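Local coordinates for protein MamA (Candidatus Magnetobacterium bavaricum, PDB 3VTX) that is a tetratricopeptide-repeat (TPR) protein, built from antiparallel helix pairs stacked into a superhelical array of the kind that commonly serves as a protein-protein interaction scaffold, at residues L42-G46 against E60-K64. Residue numbers count along the deposited sequence, not the author numbering.
Sequences LLKLG and ESLKK
Helices 39-51 and 55-68 form the antiparallel helical hairpin (helices A and B) of one TPR motif, and residues 42-46 pack on 60-64 at its middle. Both segments are regular alpha-helix; their axes cross at -155° and approach to 8.1 Å, with Leu-42 and Ser-61 in register, CA to CA 5.3 Å. Ser-61, a small residue at the centre, directs its CB toward helix 39-51, 3.5 Å from Leu-42 O, a carbonyl already accepting the helical bond from Gly-46 N (3.0 Å). With chi1 m, Ser-61 OG lies 3.4 Å from Leu-45 CD2. Leu-42 (mt) also points across, its CD1 4.0 Å from Lys-64 CB, so the aliphatic base of that lysine covers the leucine while its amine leads away. Leu-62 (mt) leaves its helix sideways yet bends inward: CD2 meets Leu-43 CD1 at 4.0 Å, and CG sits 4.4 Å from Gly-46 CA, where a beta carbon would be tight. Leu-42 and Leu-45 also touch Leu-32 of helix 21-34, and Leu-62 reaches Ile-78 and Leu-79 of helix 73-85, tying the hairpin to neighbouring repeats. Small residues thus permit close helix approach, and the interface depends on apolar packing rather than polar bonds.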
loop_
_atom_site.group_PDB
_atom_site.type_symbol
_atom_site.label_atom_id
_atom_site.label_comp_id
_atom_site.label_asym_id
_atom_site.label_seq_id
_atom_site.Cartn_x
_atom_site.Cartn_y
_atom_site.Cartn_z
ATOM N N LEU A 42 16.906 -6.063 4.373
ATOM C CA LEU A 42 15.995 -6.533 3.324
ATOM C C LEU A 42 14.798 -5.612 3.188
ATOM O O LEU A 42 14.445 -5.223 2.052
ATOM C CB LEU A 42 15.571 -7.976 3.549
ATOM C CG LEU A 42 16.587 -9.028 3.219
ATOM C CD1 LEU A 42 16.197 -10.426 3.830
ATOM C CD2 LEU A 42 16.911 -9.177 1.702
ATOM N N LEU A 43 14.232 -5.153 4.295
ATOM C CA LEU A 43 13.067 -4.278 4.247
ATOM C C LEU A 43 13.479 -2.906 3.722
ATOM O O LEU A 43 12.792 -2.304 2.943
ATOM C CB LEU A 43 12.435 -4.156 5.636
ATOM C CG LEU A 43 11.189 -3.310 5.652
ATOM C CD1 LEU A 43 10.103 -3.780 4.651
ATOM C CD2 LEU A 43 10.633 -3.325 7.134
ATOM N N LYS A 44 14.617 -2.387 4.168
ATOM C CA LYS A 44 15.074 -1.108 3.684
ATOM C C LYS A 44 15.412 -1.138 2.203
ATOM O O LYS A 44 15.036 -0.140 1.504
ATOM C CB LYS A 44 16.310 -0.600 4.463
ATOM C CG LYS A 44 15.942 -0.009 5.833
ATOM C CD LYS A 44 17.217 0.116 6.700
ATOM C CE LYS A 44 16.876 0.918 8.013
ATOM N NZ LYS A 44 18.125 1.172 8.733
ATOM N N LEU A 45 16.037 -2.222 1.724
ATOM C CA LEU A 45 16.349 -2.318 0.259
ATOM C C LEU A 45 15.041 -2.382 -0.531
ATOM O O LEU A 45 14.864 -1.732 -1.550
ATOM C CB LEU A 45 17.274 -3.470 -0.041
ATOM C CG LEU A 45 17.684 -3.736 -1.473
ATOM C CD1 LEU A 45 18.325 -2.442 -2.022
ATOM C CD2 LEU A 45 18.543 -4.946 -1.579
ATOM N N GLY A 46 14.098 -3.173 -0.045
ATOM C CA GLY A 46 12.759 -3.225 -0.669
ATOM C C GLY A 46 12.139 -1.845 -0.742
ATOM O O GLY A 46 11.618 -1.438 -1.772
ATOM N N GLU A 60 11.892 -8.870 -4.887
ATOM C CA GLU A 60 12.986 -9.814 -4.684
ATOM C C GLU A 60 13.450 -9.785 -3.233
ATOM O O GLU A 60 13.636 -10.851 -2.632
ATOM C CB GLU A 60 14.179 -9.520 -5.650
ATOM C CG GLU A 60 13.718 -9.602 -7.144
ATOM C CD GLU A 60 14.827 -9.327 -8.200
ATOM O OE1 GLU A 60 15.933 -8.923 -7.832
ATOM O OE2 GLU A 60 14.567 -9.487 -9.446
ATOM N N SER A 61 13.605 -8.600 -2.622
ATOM C CA SER A 61 13.983 -8.468 -1.225
ATOM C C SER A 61 12.855 -8.789 -0.255
ATOM O O SER A 61 13.081 -9.358 0.785
ATOM C CB SER A 61 14.576 -7.116 -0.841
ATOM O OG SER A 61 15.859 -6.998 -1.421
ATOM N N LEU A 62 11.659 -8.331 -0.559
ATOM C CA LEU A 62 10.526 -8.507 0.333
ATOM C C LEU A 62 10.176 -10.020 0.374
ATOM O O LEU A 62 9.742 -10.513 1.442
ATOM C CB LEU A 62 9.311 -7.713 -0.186
ATOM C CG LEU A 62 9.518 -6.189 -0.085
ATOM C CD1 LEU A 62 8.499 -5.419 -1.004
ATOM C CD2 LEU A 62 9.318 -5.787 1.324
ATOM N N LYS A 63 10.291 -10.772 -0.725
ATOM C CA LYS A 63 10.090 -12.236 -0.704
ATOM C C LYS A 63 11.048 -12.923 0.298
ATOM O O LYS A 63 10.619 -13.804 1.105
ATOM C CB LYS A 63 10.208 -12.918 -2.105
ATOM C CG LYS A 63 8.926 -12.695 -2.961
ATOM C CD LYS A 63 9.206 -13.218 -4.377
ATOM C CE LYS A 63 7.976 -13.274 -5.306
ATOM N NZ LYS A 63 8.500 -13.793 -6.717
ATOM N N LYS A 64 12.310 -12.529 0.252
ATOM C CA LYS A 64 13.346 -13.066 1.167
ATOM C C LYS A 64 13.040 -12.665 2.612
ATOM O O LYS A 64 13.129 -13.506 3.512
ATOM C CB LYS A 64 14.729 -12.595 0.793
ATOM C CG LYS A 64 15.207 -13.118 -0.512
ATOM C CD LYS A 64 16.554 -12.440 -0.817
ATOM C CE LYS A 64 17.118 -12.691 -2.231
ATOM N NZ LYS A 64 16.867 -14.101 -2.594
#